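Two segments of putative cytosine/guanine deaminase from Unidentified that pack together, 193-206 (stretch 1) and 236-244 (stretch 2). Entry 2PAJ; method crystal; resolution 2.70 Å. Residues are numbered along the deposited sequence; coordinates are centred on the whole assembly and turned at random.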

ATOM      1  N   TYR A 193      -1.570 -17.992 -16.442  1.00 62.02           N
ATOM      2  CA  TYR A 193      -1.629 -17.213 -15.206  1.00 62.11           C
ATOM      3  C   TYR A 193      -0.894 -18.000 -14.124  1.00 60.49           C
ATOM      4  O   TYR A 193       0.131 -17.554 -13.599  1.00 60.25           O
ATOM      5  CB  TYR A 193      -3.096 -17.026 -14.802  1.00 65.43           C
ATOM      6  CG  TYR A 193      -3.392 -15.952 -13.757  1.00 70.02           C
ATOM      7  CD1 TYR A 193      -2.409 -15.510 -12.861  1.00 72.02           C
ATOM      8  CD2 TYR A 193      -4.684 -15.407 -13.642  1.00 73.27           C
ATOM      9  CE1 TYR A 193      -2.700 -14.554 -11.878  1.00 73.50           C
ATOM     10  CE2 TYR A 193      -4.991 -14.451 -12.664  1.00 74.60           C
ATOM     11  CZ  TYR A 193      -3.992 -14.031 -11.786  1.00 74.82           C
ATOM     12  OH  TYR A 193      -4.285 -13.088 -10.820  1.00 75.84           O
ATOM     13  N   VAL A 194      -1.418 -19.180 -13.808  1.00 57.66           N
ATOM     14  CA  VAL A 194      -0.821 -20.036 -12.791  1.00 55.35           C
ATOM     15  C   VAL A 194       0.681 -20.200 -12.976  1.00 54.98           C
ATOM     16  O   VAL A 194       1.449 -20.101 -12.030  1.00 55.77           O
ATOM     17  CB  VAL A 194      -1.470 -21.438 -12.801  1.00 53.95           C
ATOM     18  CG1 VAL A 194      -0.908 -22.288 -11.676  1.00 50.91           C
ATOM     19  CG2 VAL A 194      -2.975 -21.310 -12.678  1.00 53.51           C
ATOM     20  N   ALA A 195       1.090 -20.455 -14.209  1.00 55.66           N
ATOM     21  CA  ALA A 195       2.492 -20.645 -14.522  1.00 55.84           C
ATOM     22  C   ALA A 195       3.308 -19.425 -14.118  1.00 55.88           C
ATOM     23  O   ALA A 195       4.358 -19.541 -13.481  1.00 54.64           O
ATOM     24  CB  ALA A 195       2.652 -20.917 -16.015  1.00 55.75           C
ATOM     25  N   ASP A 196       2.803 -18.253 -14.476  1.00 56.46           N
ATOM     26  CA  ASP A 196       3.494 -17.011 -14.184  1.00 56.76           C
ATOM     27  C   ASP A 196       3.714 -16.798 -12.707  1.00 56.82           C
ATOM     28  O   ASP A 196       4.785 -16.362 -12.281  1.00 56.59           O
ATOM     29  CB  ASP A 196       2.715 -15.833 -14.747  1.00 56.87           C
ATOM     30  CG  ASP A 196       3.572 -14.600 -14.893  1.00 58.46           C
ATOM     31  OD1 ASP A 196       3.007 -13.507 -15.120  1.00 58.58           O
ATOM     32  OD2 ASP A 196       4.815 -14.733 -14.788  1.00 58.10           O
ATOM     33  N   ILE A 197       2.698 -17.111 -11.922  1.00 57.44           N
ATOM     34  CA  ILE A 197       2.798 -16.936 -10.493  1.00 59.20           C
ATOM     35  C   ILE A 197       3.837 -17.849  -9.855  1.00 59.96           C
ATOM     36  O   ILE A 197       4.543 -17.448  -8.924  1.00 60.91           O
ATOM     37  CB  ILE A 197       1.421 -17.110  -9.848  1.00 60.04           C
ATOM     38  CG1 ILE A 197       0.629 -15.813 -10.033  1.00 60.74           C
ATOM     39  CG2 ILE A 197       1.555 -17.462  -8.381  1.00 60.42           C
ATOM     40  CD1 ILE A 197      -0.661 -15.766  -9.274  1.00 64.01           C
ATOM     41  N   GLU A 198       3.955 -19.065 -10.369  1.00 60.29           N
ATOM     42  CA  GLU A 198       4.942 -20.001  -9.845  1.00 59.89           C
ATOM     43  C   GLU A 198       6.328 -19.420 -10.157  1.00 58.41           C
ATOM     44  O   GLU A 198       7.240 -19.422  -9.324  1.00 55.69           O
ATOM     45  CB  GLU A 198       4.733 -21.364 -10.499  1.00 61.41           C
ATOM     46  CG  GLU A 198       3.307 -21.872 -10.291  1.00 65.98           C
ATOM     47  CD  GLU A 198       3.133 -23.359 -10.585  1.00 69.54           C
ATOM     48  OE1 GLU A 198       3.275 -23.765 -11.768  1.00 72.50           O
ATOM     49  OE2 GLU A 198       2.850 -24.119  -9.629  1.00 68.81           O
ATOM     50  N   ARG A 199       6.452 -18.883 -11.363  1.00 57.04           N
ATOM     51  CA  ARG A 199       7.688 -18.266 -11.795  1.00 57.12           C
ATOM     52  C   ARG A 199       8.012 -17.123 -10.828  1.00 57.38           C
ATOM     53  O   ARG A 199       9.101 -17.076 -10.254  1.00 57.50           O
ATOM     54  CB  ARG A 199       7.521 -17.749 -13.222  1.00 56.68           C
ATOM     55  CG  ARG A 199       8.659 -16.898 -13.703  1.00 57.11           C
ATOM     56  CD  ARG A 199       8.159 -15.892 -14.736  1.00 60.96           C
ATOM     57  NE  ARG A 199       8.891 -14.624 -14.669  1.00 62.38           N
ATOM     58  CZ  ARG A 199       8.303 -13.431 -14.614  1.00 63.13           C
ATOM     59  NH1 ARG A 199       6.978 -13.342 -14.624  1.00 62.86           N
ATOM     60  NH2 ARG A 199       9.035 -12.324 -14.529  1.00 63.20           N
ATOM     61  N   LEU A 200       7.053 -16.216 -10.645  1.00 57.09           N
ATOM     62  CA  LEU A 200       7.205 -15.068  -9.740  1.00 56.21           C
ATOM     63  C   LEU A 200       7.407 -15.464  -8.274  1.00 56.20           C
ATOM     64  O   LEU A 200       8.187 -14.847  -7.548  1.00 55.76           O
ATOM     65  CB  LEU A 200       5.978 -14.163  -9.837  1.00 55.13           C
ATOM     66  CG  LEU A 200       5.764 -13.495 -11.194  1.00 55.84           C
ATOM     67  CD1 LEU A 200       4.411 -12.790 -11.210  1.00 53.05           C
ATOM     68  CD2 LEU A 200       6.918 -12.523 -11.468  1.00 53.87           C
ATOM     69  N   ALA A 201       6.695 -16.495  -7.845  1.00 54.77           N
ATOM     70  CA  ALA A 201       6.802 -16.960  -6.479  1.00 54.08           C
ATOM     71  C   ALA A 201       8.210 -17.433  -6.189  1.00 54.46           C
ATOM     72  O   ALA A 201       8.745 -17.203  -5.114  1.00 55.88           O
ATOM     73  CB  ALA A 201       5.829 -18.086  -6.240  1.00 53.91           C
ATOM     74  N   ALA A 202       8.817 -18.096  -7.161  1.00 55.79           N
ATOM     75  CA  ALA A 202      10.162 -18.626  -6.984  1.00 54.30           C
ATOM     76  C   ALA A 202      11.230 -17.568  -7.180  1.00 54.11           C
ATOM     77  O   ALA A 202      12.301 -17.660  -6.602  1.00 55.59           O
ATOM     78  CB  ALA A 202      10.391 -19.769  -7.947  1.00 51.02           C
ATOM     79  N   ARG A 203      10.929 -16.556  -7.981  1.00 52.99           N
ATOM     80  CA  ARG A 203      11.893 -15.517  -8.277  1.00 52.18           C
ATOM     81  C   ARG A 203      11.988 -14.394  -7.252  1.00 52.47           C
ATOM     82  O   ARG A 203      13.084 -14.062  -6.800  1.00 51.23           O
ATOM     83  CB  ARG A 203      11.566 -14.928  -9.646  1.00 51.99           C
ATOM     84  CG  ARG A 203      12.634 -14.062 -10.294  1.00 53.16           C
ATOM     85  CD  ARG A 203      11.996 -13.420 -11.523  1.00 58.75           C
ATOM     86  NE  ARG A 203      12.905 -12.822 -12.509  1.00 63.07           N
ATOM     87  CZ  ARG A 203      13.859 -11.942 -12.227  1.00 64.72           C
ATOM     88  NH1 ARG A 203      14.047 -11.549 -10.971  1.00 66.07           N
ATOM     89  NH2 ARG A 203      14.605 -11.437 -13.204  1.00 63.25           N
ATOM     90  N   TYR A 204      10.848 -13.817  -6.876  1.00 51.77           N
ATOM     91  CA  TYR A 204      10.840 -12.682  -5.955  1.00 51.06           C
ATOM     92  C   TYR A 204      10.327 -12.834  -4.524  1.00 51.08           C
ATOM     93  O   TYR A 204      10.810 -12.150  -3.621  1.00 50.55           O
ATOM     94  CB  TYR A 204      10.056 -11.541  -6.570  1.00 51.26           C
ATOM     95  CG  TYR A 204      10.501 -11.124  -7.937  1.00 51.21           C
ATOM     96  CD1 TYR A 204       9.742 -11.453  -9.062  1.00 51.61           C
ATOM     97  CD2 TYR A 204      11.641 -10.330  -8.105  1.00 51.12           C
ATOM     98  CE1 TYR A 204      10.095 -10.994 -10.318  1.00 51.09           C
ATOM     99  CE2 TYR A 204      12.009  -9.868  -9.359  1.00 51.14           C
ATOM    100  CZ  TYR A 204      11.228 -10.200 -10.459  1.00 50.74           C
ATOM    101  OH  TYR A 204      11.562  -9.715 -11.694  1.00 54.27           O
ATOM    102  N   HIS A 205       9.348 -13.707  -4.317  1.00 49.97           N
ATOM    103  CA  HIS A 205       8.757 -13.880  -2.993  1.00 50.60           C
ATOM    104  C   HIS A 205       9.675 -14.397  -1.883  1.00 50.81           C
ATOM    105  O   HIS A 205      10.264 -15.469  -1.985  1.00 51.51           O
ATOM    106  CB  HIS A 205       7.515 -14.770  -3.088  1.00 49.32           C
ATOM    107  CG  HIS A 205       6.683 -14.793  -1.843  1.00 49.79           C
ATOM    108  ND1 HIS A 205       6.715 -15.839  -0.944  1.00 49.37           N
ATOM    109  CD2 HIS A 205       5.780 -13.909  -1.355  1.00 48.69           C
ATOM    110  CE1 HIS A 205       5.867 -15.598   0.042  1.00 48.82           C
ATOM    111  NE2 HIS A 205       5.287 -14.434  -0.184  1.00 48.05           N
ATOM    112  N   ASP A 206       9.787 -13.590  -0.830  1.00 50.24           N
ATOM    113  CA  ASP A 206      10.564 -13.892   0.365  1.00 49.35           C
ATOM    114  C   ASP A 206       9.490 -14.060   1.441  1.00 49.52           C
ATOM    115  O   ASP A 206       8.622 -13.206   1.582  1.00 50.83           O
ATOM    116  CB  ASP A 206      11.483 -12.717   0.713  1.00 49.13           C
ATOM    117  CG  ASP A 206      12.207 -12.910   2.036  1.00 52.64           C
ATOM    118  OD1 ASP A 206      11.762 -13.741   2.859  1.00 52.37           O
ATOM    119  OD2 ASP A 206      13.217 -12.218   2.270  1.00 53.82           O
ATOM    120  N   ALA A 236      -6.009 -22.715  -4.248  1.00 53.50           N
ATOM    121  CA  ALA A 236      -5.145 -23.839  -3.925  1.00 51.54           C
ATOM    122  C   ALA A 236      -3.689 -23.616  -4.304  1.00 51.59           C
ATOM    123  O   ALA A 236      -2.782 -24.040  -3.586  1.00 51.63           O
ATOM    124  CB  ALA A 236      -5.661 -25.086  -4.606  1.00 47.27           C
ATOM    125  N   VAL A 237      -3.458 -22.974  -5.440  1.00 51.08           N
ATOM    126  CA  VAL A 237      -2.094 -22.730  -5.888  1.00 51.53           C
ATOM    127  C   VAL A 237      -1.408 -21.736  -4.963  1.00 53.64           C
ATOM    128  O   VAL A 237      -0.266 -21.945  -4.538  1.00 53.67           O
ATOM    129  CB  VAL A 237      -2.076 -22.179  -7.314  1.00 51.57           C
ATOM    130  CG1 VAL A 237      -0.651 -21.977  -7.780  1.00 49.72           C
ATOM    131  CG2 VAL A 237      -2.810 -23.131  -8.232  1.00 52.93           C
ATOM    132  N   ALA A 238      -2.118 -20.649  -4.659  1.00 54.03           N
ATOM    133  CA  ALA A 238      -1.614 -19.610  -3.775  1.00 52.58           C
ATOM    134  C   ALA A 238      -1.233 -20.240  -2.450  1.00 52.17           C
ATOM    135  O   ALA A 238      -0.116 -20.078  -1.969  1.00 53.32           O
ATOM    136  CB  ALA A 238      -2.683 -18.551  -3.559  1.00 54.12           C
ATOM    137  N   ARG A 239      -2.171 -20.968  -1.862  1.00 50.78           N
ATOM    138  CA  ARG A 239      -1.923 -21.611  -0.583  1.00 51.22           C
ATOM    139  C   ARG A 239      -0.814 -22.644  -0.662  1.00 51.93           C
ATOM    140  O   ARG A 239      -0.035 -22.798   0.277  1.00 52.43           O
ATOM    141  CB  ARG A 239      -3.210 -22.235  -0.062  1.00 48.38           C
ATOM    142  CG  ARG A 239      -4.263 -21.187   0.250  1.00 46.97           C
ATOM    143  CD  ARG A 239      -5.172 -21.650   1.357  1.00 45.59           C
ATOM    144  NE  ARG A 239      -6.063 -20.587   1.789  1.00 46.20           N
ATOM    145  CZ  ARG A 239      -7.222 -20.295   1.222  1.00 45.30           C
ATOM    146  NH1 ARG A 239      -7.648 -20.992   0.191  1.00 49.08           N
ATOM    147  NH2 ARG A 239      -7.955 -19.299   1.689  1.00 48.20           N
ATOM    148  N   ARG A 240      -0.738 -23.335  -1.791  1.00 53.30           N
ATOM    149  CA  ARG A 240       0.297 -24.333  -2.011  1.00 53.30           C
ATOM    150  C   ARG A 240       1.673 -23.667  -2.046  1.00 53.24           C
ATOM    151  O   ARG A 240       2.651 -24.237  -1.594  1.00 53.31           O
ATOM    152  CB  ARG A 240       0.056 -25.058  -3.334  1.00 54.04           C
ATOM    153  CG  ARG A 240       1.066 -26.150  -3.623  1.00 54.88           C
ATOM    154  CD  ARG A 240       0.805 -26.798  -4.957  1.00 55.34           C
ATOM    155  NE  ARG A 240       1.231 -25.952  -6.061  1.00 57.33           N
ATOM    156  CZ  ARG A 240       0.479 -25.694  -7.124  1.00 60.09           C
ATOM    157  NH1 ARG A 240      -0.743 -26.214  -7.212  1.00 62.58           N
ATOM    158  NH2 ARG A 240       0.950 -24.932  -8.104  1.00 59.74           N
ATOM    159  N   LEU A 241       1.743 -22.464  -2.603  1.00 53.95           N
ATOM    160  CA  LEU A 241       2.998 -21.724  -2.686  1.00 53.50           C
ATOM    161  C   LEU A 241       3.209 -20.829  -1.463  1.00 53.76           C
ATOM    162  O   LEU A 241       4.195 -20.096  -1.393  1.00 53.33           O
ATOM    163  CB  LEU A 241       3.024 -20.860  -3.951  1.00 53.99           C
ATOM    164  CG  LEU A 241       3.112 -21.578  -5.303  1.00 54.16           C
ATOM    165  CD1 LEU A 241       3.007 -20.596  -6.466  1.00 52.94           C
ATOM    166  CD2 LEU A 241       4.420 -22.326  -5.354  1.00 54.03           C
ATOM    167  N   GLY A 242       2.280 -20.891  -0.510  1.00 53.76           N
ATOM    168  CA  GLY A 242       2.380 -20.081   0.692  1.00 52.70           C
ATOM    169  C   GLY A 242       2.210 -18.592   0.435  1.00 53.35           C
ATOM    170  O   GLY A 242       2.872 -17.763   1.059  1.00 52.73           O
ATOM    171  N   LEU A 243       1.313 -18.251  -0.486  1.00 52.33           N
ATOM    172  CA  LEU A 243       1.058 -16.857  -0.828  1.00 51.25           C
ATOM    173  C   LEU A 243      -0.313 -16.419  -0.326  1.00 51.73           C
ATOM    174  O   LEU A 243      -1.161 -17.254  -0.020  1.00 50.73           O
ATOM    175  CB  LEU A 243       1.097 -16.663  -2.346  1.00 48.53           C
ATOM    176  CG  LEU A 243       2.294 -17.106  -3.169  1.00 47.50           C
ATOM    177  CD1 LEU A 243       2.010 -16.797  -4.621  1.00 45.27           C
ATOM    178  CD2 LEU A 243       3.552 -16.395  -2.695  1.00 46.09           C
ATOM    179  N   ARG A 244      -0.524 -15.105  -0.251  1.00 51.88           N
ATOM    180  CA  ARG A 244      -1.809 -14.562   0.181  1.00 51.81           C
ATOM    181  C   ARG A 244      -2.670 -14.224  -1.035  1.00 52.36           C
ATOM    182  O   ARG A 244      -2.168 -14.106  -2.155  1.00 52.18           O
ATOM    183  CB  ARG A 244      -1.614 -13.315   1.044  1.00 51.38           C
ATOM    184  CG  ARG A 244      -0.844 -13.606   2.303  1.00 48.95           C
ATOM    185  CD  ARG A 244      -1.221 -12.686   3.424  1.00 47.81           C
ATOM    186  NE  ARG A 244      -0.763 -13.256   4.682  1.00 48.80           N
ATOM    187  CZ  ARG A 244      -1.269 -12.961   5.873  1.00 48.87           C
ATOM    188  NH1 ARG A 244      -2.263 -12.085   5.982  1.00 47.62           N
ATOM    189  NH2 ARG A 244      -0.796 -13.561   6.951  1.00 44.04           N
TER

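The centre of the contact is apolar and is built around two leucines of stretch 2, Leu241 and Leu243, which meet one side of the helix that runs through residues 193-203, having begun earlier in the chain. Leu241 reaches into the space between two successive turns of that helix: its CD1 lies 3.9 Å from Ile197 CG2, 3.8 Å from Ala201 CB and 3.9 Å from Glu198 CA, so a single methyl touches three residues of stretch 1. The small side chain of Ala201 goes with a close backbone approach here, its CA lying 7.2 Å from Leu241 CA. Leu243, buried and with its CB directed toward stretch 1, places CD1 3.8 Å from Ile197 CG2 and 4.3 Å from Ala201 CB. Ile197 and Ala201, one helical turn apart, thus share both leucines, and their distances are those of van der Waals packing.

Toward the start of both stretches the same apolar strip continues with Val194 and Val237, whose CG1 atoms meet at 3.9 Å; both valines are in the t rotamer, and their CA atoms are 7.5 Å apart. The register therefore runs from Val194 opposite Val237 to Ala201 opposite Leu241, with both chains advancing in the same general sense.

Gly242, between the two leucines, is the first residue to leave helical geometry, with a positive phi of 68°, a value that favours glycine. A Schellman motif closes the last turn: Leu243 N bonds to Ala238 O at 2.8 Å, and Gly242 N makes a weak bond to Arg239 O at 3.1 Å. The chain then continues in an extended conformation at Leu243.

Beyond the end of the first helix, His205 covers the other methyl of Leu243. CD2 of Leu243 sits 3.5 Å from the centroid of the His205 ring, only 2° off the ring normal, a CH-pi contact that sets an aliphatic group against the pi face. The same ring brings CE1 to 3.8 Å from Gly242 O, a contact too long to add more than packing.

The polar edge is formed by Glu198 and Arg240. The CB of Glu198 points sideways, but the carboxylate end comes nearer to stretch 2, and OE2 lies 2.6 Å from Arg240 NH2, near the plane of the guanidinium. Opposite charges make this a salt bridge, although its hydrogen bond is weak, with an N-H...O angle of 120°. It is the sole hydrogen bond between the stretches; the rest of the interface relies on apolar packing and the histidine contact.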